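Effector protein hopAB3 (Pseudomonas syringae pv. maculicola, PDB 3TJY) is a type III effector recognised by the tomato resistance protein Pto, eliciting host immunity in resistant plants and promoting virulence in susceptible ones. Local coordinates at residues L21-L32 / A66-D77. Sequence-based numbering, arbitrary orientation. Where two conformers were deposited one is given.
Sequences LANIRTMFRNML and AIALREALRRAD. With SO4 (sulfate ion), chain B; SO4 (sulfate ion), chain D.
Leu73 and Arg25 come closest in the backbone, CA to CA 5.6 Å, where the N-terminal half of 21-32 passes the C-terminal half of segment 66-77 of helix 64-77; the segment axes run roughly antiparallel at 144° and approach to 9.3 Å. Leu73 is a knob in the hole formed by Leu21, Ile24, Arg25 and Phe28, its CD1 4.1 Å from Phe28 CB. In return Phe28, with CG anti to the backbone N (chi1 -170°), reaches between Ala66, Leu69, Arg70 and Leu73. Leu69 CD2 makes a CH-pi contact over one ring face, 3.9 Å from the Phe28 centroid, while Ala66 O lies at the ring edge. This knobs-into-holes pairing belongs to the small helical bundle of the Pto-binding domain, where Phe47 of helix 41-50 also touches Phe28, Ile24 and Leu69. Toward solvent the seam turns polar. Arg25, extended from CG to NE, has one guanidinium face over Arg74 CA and CG and bonds Asp77 OD2 from NH1 at 2.9 Å, a salt bridge received on the anti side of the carboxylate. A water joins that same OD2 to Ala22 O. One sulfate, probably from the crystallisation liquor, accepts Arg25 NE at 2.8 Å through O2 and Arg29 NE at 2.7 Å through O3; a second bonds Arg25 NH1 and NH2.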
loop_
_atom_site.group_PDB
_atom_site.type_symbol
_atom_site.label_atom_id
_atom_site.label_comp_id
_atom_site.label_asym_id
_atom_site.label_seq_id
_atom_site.Cartn_x
_atom_site.Cartn_y
_atom_site.Cartn_z
ATOM N N LEU A 21 1.911 -10.228 -2.031
ATOM C CA LEU A 21 2.479 -9.217 -1.129
ATOM C C LEU A 21 3.946 -8.895 -1.418
ATOM O O LEU A 21 4.381 -7.754 -1.192
ATOM C CB LEU A 21 2.308 -9.602 0.353
ATOM C CG LEU A 21 0.870 -9.678 0.876
ATOM C CD1 LEU A 21 0.869 -10.007 2.371
ATOM C CD2 LEU A 21 0.134 -8.374 0.611
ATOM N N ALA A 22 4.705 -9.874 -1.907
ATOM C CA ALA A 22 6.075 -9.603 -2.326
ATOM C C ALA A 22 6.063 -8.564 -3.442
ATOM O O ALA A 22 6.873 -7.633 -3.448
ATOM C CB ALA A 22 6.787 -10.888 -2.767
ATOM N N ASN A 23 5.121 -8.710 -4.376
ATOM C CA ASN A 23 5.006 -7.795 -5.501
ATOM C C ASN A 23 4.508 -6.421 -5.057
ATOM O O ASN A 23 5.026 -5.390 -5.496
ATOM C CB ASN A 23 4.080 -8.388 -6.576
ATOM C CG ASN A 23 3.676 -7.374 -7.646
ATOM O OD1 ASN A 23 2.494 -7.046 -7.801
ATOM N ND2 ASN A 23 4.650 -6.892 -8.399
ATOM N N ILE A 24 3.494 -6.398 -4.200
ATOM C CA ILE A 24 2.987 -5.130 -3.702
ATOM C C ILE A 24 4.099 -4.399 -2.946
ATOM O O ILE A 24 4.261 -3.193 -3.088
ATOM C CB ILE A 24 1.770 -5.303 -2.779
ATOM C CG1 ILE A 24 0.605 -5.937 -3.540
ATOM C CG2 ILE A 24 1.328 -3.951 -2.243
ATOM C CD1 ILE A 24 0.141 -5.130 -4.782
ATOM N N ARG A 25 4.891 -5.142 -2.177
ATOM C CA ARG A 25 6.002 -4.531 -1.440
ATOM C C ARG A 25 6.954 -3.788 -2.379
ATOM O O ARG A 25 7.336 -2.647 -2.124
ATOM C CB ARG A 25 6.765 -5.583 -0.625
ATOM C CG ARG A 25 7.888 -4.998 0.218
ATOM C CD ARG A 25 8.609 -6.079 1.009
ATOM N NE ARG A 25 9.796 -5.542 1.671
ATOM C CZ ARG A 25 10.782 -6.288 2.143
ATOM N NH1 ARG A 25 10.741 -7.610 2.025
ATOM N NH2 ARG A 25 11.833 -5.707 2.705
ATOM N N THR A 26 7.325 -4.434 -3.476
ATOM C CA THR A 26 8.228 -3.842 -4.453
ATOM C C THR A 26 7.587 -2.617 -5.118
ATOM O O THR A 26 8.209 -1.563 -5.232
ATOM C CB THR A 26 8.620 -4.887 -5.500
ATOM O OG1 THR A 26 9.316 -5.961 -4.850
ATOM C CG2 THR A 26 9.520 -4.294 -6.593
HETATM N N MSE A 27 6.344 -2.796 -5.565
HETATM C CA MSE A 27 5.568 -1.729 -6.200
HETATM C C MSE A 27 5.506 -0.496 -5.310
HETATM O O MSE A 27 5.763 0.623 -5.761
HETATM C CB MSE A 27 4.131 -2.198 -6.469
HETATM C CG MSE A 27 4.016 -3.487 -7.249
HETATM SE SE MSE A 27 3.025 -3.209 -8.891
HETATM C CE MSE A 27 4.368 -2.069 -9.745
ATOM N N PHE A 28 5.151 -0.717 -4.048
ATOM C CA PHE A 28 4.930 0.361 -3.092
ATOM C C PHE A 28 6.229 1.104 -2.822
ATOM O O PHE A 28 6.229 2.319 -2.708
ATOM C CB PHE A 28 4.323 -0.152 -1.798
ATOM C CG PHE A 28 3.864 0.940 -0.874
ATOM C CD1 PHE A 28 2.888 1.830 -1.273
ATOM C CD2 PHE A 28 4.414 1.074 0.391
ATOM C CE1 PHE A 28 2.439 2.836 -0.417
ATOM C CE2 PHE A 28 3.973 2.070 1.257
ATOM C CZ PHE A 28 2.980 2.956 0.852
ATOM N N ARG A 29 7.337 0.373 -2.728
ATOM C CA ARG A 29 8.645 1.017 -2.603
ATOM C C ARG A 29 8.877 1.977 -3.768
ATOM O O ARG A 29 9.289 3.120 -3.578
ATOM C CB ARG A 29 9.766 -0.025 -2.567
ATOM C CG ARG A 29 11.140 0.562 -2.302
ATOM C CD ARG A 29 12.221 -0.516 -2.381
ATOM N NE ARG A 29 11.952 -1.567 -1.411
ATOM C CZ ARG A 29 11.729 -2.840 -1.716
ATOM N NH1 ARG A 29 11.782 -3.252 -2.972
ATOM N NH2 ARG A 29 11.479 -3.706 -0.749
ATOM N N ASN A 30 8.604 1.503 -4.978
ATOM C CA ASN A 30 8.750 2.319 -6.178
ATOM C C ASN A 30 7.776 3.497 -6.203
ATOM O O ASN A 30 8.122 4.583 -6.675
ATOM C CB ASN A 30 8.553 1.462 -7.423
ATOM C CG ASN A 30 9.640 0.431 -7.591
ATOM O OD1 ASN A 30 10.767 0.616 -7.123
ATOM N ND2 ASN A 30 9.313 -0.665 -8.274
HETATM N N MSE A 31 6.568 3.277 -5.697
HETATM C CA MSE A 31 5.563 4.340 -5.604
HETATM C C MSE A 31 6.083 5.471 -4.733
HETATM O O MSE A 31 5.970 6.651 -5.086
HETATM C CB MSE A 31 4.253 3.800 -5.026
HETATM C CG MSE A 31 3.202 4.871 -4.747
HETATM SE SE MSE A 31 2.374 5.577 -6.389
HETATM C CE MSE A 31 1.381 7.032 -5.578
ATOM N N LEU A 32 6.674 5.115 -3.603
ATOM C CA LEU A 32 7.215 6.120 -2.698
ATOM C C LEU A 32 8.367 6.879 -3.330
ATOM O O LEU A 32 8.651 8.009 -2.938
ATOM C CB LEU A 32 7.656 5.491 -1.373
ATOM C CG LEU A 32 6.559 4.817 -0.563
ATOM C CD1 LEU A 32 7.109 4.375 0.773
ATOM C CD2 LEU A 32 5.388 5.781 -0.373
ATOM N N ALA A 66 1.886 5.719 5.225
ATOM C CA ALA A 66 2.842 5.135 4.285
ATOM C C ALA A 66 3.957 4.415 5.026
ATOM O O ALA A 66 4.415 3.351 4.593
ATOM C CB ALA A 66 3.413 6.198 3.357
ATOM N N ILE A 67 4.411 4.994 6.137
ATOM C CA ILE A 67 5.448 4.353 6.935
ATOM C C ILE A 67 4.917 3.042 7.503
ATOM O O ILE A 67 5.582 2.005 7.428
ATOM C CB ILE A 67 5.914 5.270 8.088
ATOM C CG1 ILE A 67 6.645 6.481 7.537
ATOM C CG2 ILE A 67 6.802 4.508 9.068
ATOM C CD1 ILE A 67 6.915 7.577 8.572
ATOM N N ALA A 68 3.726 3.086 8.089
ATOM C CA ALA A 68 3.149 1.877 8.683
ATOM C C ALA A 68 2.928 0.799 7.635
ATOM O O ALA A 68 3.134 -0.375 7.908
ATOM C CB ALA A 68 1.829 2.197 9.413
ATOM N N LEU A 69 2.511 1.184 6.435
ATOM C CA LEU A 69 2.294 0.184 5.394
ATOM C C LEU A 69 3.604 -0.431 4.912
ATOM O O LEU A 69 3.694 -1.652 4.688
ATOM C CB LEU A 69 1.491 0.769 4.211
ATOM C CG LEU A 69 1.195 -0.262 3.114
ATOM C CD1 LEU A 69 0.398 -1.440 3.678
ATOM C CD2 LEU A 69 0.416 0.393 1.967
ATOM N N ARG A 70 4.635 0.387 4.739
ATOM C CA ARG A 70 5.924 -0.169 4.341
ATOM C C ARG A 70 6.407 -1.167 5.399
ATOM O O ARG A 70 6.929 -2.245 5.068
ATOM C CB ARG A 70 6.955 0.938 4.126
ATOM C CG ARG A 70 8.115 0.498 3.275
ATOM C CD ARG A 70 9.382 1.217 3.678
ATOM N NE ARG A 70 9.940 2.084 2.646
ATOM C CZ ARG A 70 9.996 1.806 1.346
ATOM N NH1 ARG A 70 9.511 0.661 0.856
ATOM N NH2 ARG A 70 10.538 2.701 0.530
ATOM N N GLU A 71 6.238 -0.810 6.672
ATOM C CA GLU A 71 6.629 -1.721 7.750
ATOM C C GLU A 71 5.848 -3.020 7.681
ATOM O O GLU A 71 6.417 -4.107 7.840
ATOM C CB GLU A 71 6.413 -1.065 9.119
ATOM C CG GLU A 71 7.378 0.083 9.364
ATOM C CD GLU A 71 7.016 0.880 10.609
ATOM O OE1 GLU A 71 5.958 0.580 11.221
ATOM O OE2 GLU A 71 7.788 1.799 10.947
ATOM N N ALA A 72 4.538 -2.905 7.464
ATOM C CA ALA A 72 3.675 -4.081 7.439
ATOM C C ALA A 72 3.977 -4.997 6.254
ATOM O O ALA A 72 3.974 -6.224 6.394
ATOM C CB ALA A 72 2.213 -3.652 7.425
ATOM N N LEU A 73 4.200 -4.409 5.079
ATOM C CA LEU A 73 4.541 -5.220 3.913
ATOM C C LEU A 73 5.868 -5.913 4.095
ATOM O O LEU A 73 6.038 -7.064 3.701
ATOM C CB LEU A 73 4.562 -4.357 2.634
ATOM C CG LEU A 73 3.179 -3.895 2.196
ATOM C CD1 LEU A 73 3.330 -2.786 1.158
ATOM C CD2 LEU A 73 2.353 -5.062 1.637
ATOM N N ARG A 74 6.838 -5.218 4.685
ATOM C CA ARG A 74 8.145 -5.837 4.909
ATOM C C ARG A 74 8.057 -7.016 5.876
ATOM O O ARG A 74 8.658 -8.067 5.641
ATOM C CB ARG A 74 9.160 -4.807 5.413
ATOM C CG ARG A 74 10.430 -5.413 5.997
ATOM C CD ARG A 74 11.439 -4.323 6.358
ATOM N NE ARG A 74 10.872 -3.345 7.286
ATOM C CZ ARG A 74 11.464 -2.196 7.596
ATOM N NH1 ARG A 74 10.885 -1.349 8.442
ATOM N NH2 ARG A 74 12.633 -1.891 7.045
ATOM N N ARG A 75 7.297 -6.842 6.952
ATOM C CA ARG A 75 7.172 -7.912 7.942
ATOM C C ARG A 75 6.417 -9.096 7.357
ATOM O O ARG A 75 6.794 -10.250 7.587
ATOM C CB ARG A 75 6.470 -7.405 9.202
ATOM C CG ARG A 75 6.342 -8.479 10.287
ATOM C CD ARG A 75 6.117 -7.835 11.655
ATOM N NE ARG A 75 7.297 -7.080 12.086
ATOM C CZ ARG A 75 7.361 -5.748 12.159
ATOM N NH1 ARG A 75 6.320 -4.999 11.840
ATOM N NH2 ARG A 75 8.494 -5.166 12.550
ATOM N N ALA A 76 5.369 -8.815 6.593
ATOM C CA ALA A 76 4.600 -9.900 5.955
ATOM C C ALA A 76 5.418 -10.662 4.918
ATOM O O ALA A 76 5.230 -11.870 4.717
ATOM C CB ALA A 76 3.338 -9.369 5.338
ATOM N N ASP A 77 6.321 -9.958 4.246
ATOM C CA ASP A 77 7.145 -10.575 3.199
ATOM C C ASP A 77 8.407 -11.236 3.764
ATOM O O ASP A 77 9.164 -11.864 3.035
ATOM C CB ASP A 77 7.527 -9.501 2.169
ATOM C CG ASP A 77 8.237 -10.058 0.953
ATOM O OD1 ASP A 77 7.890 -11.172 0.502
ATOM O OD2 ASP A 77 9.151 -9.370 0.432
HETATM S S SO4 B . 11.742 -1.974 2.427
HETATM O O1 SO4 B . 11.120 -0.970 3.271
HETATM O O2 SO4 B . 10.748 -2.934 1.973
HETATM O O3 SO4 B . 12.324 -1.296 1.275
HETATM O O4 SO4 B . 12.766 -2.670 3.195
HETATM S S SO4 D . 14.025 -8.583 3.007
HETATM O O1 SO4 D . 14.103 -7.407 3.875
HETATM O O2 SO4 D . 12.914 -9.438 3.426
HETATM O O3 SO4 D . 13.818 -8.150 1.626
HETATM O O4 SO4 D . 15.274 -9.339 3.081
HETATM O O HOH W 1 9.286 -8.301 -2.204
HETATM O O HOH W 2 11.109 4.026 -1.701
#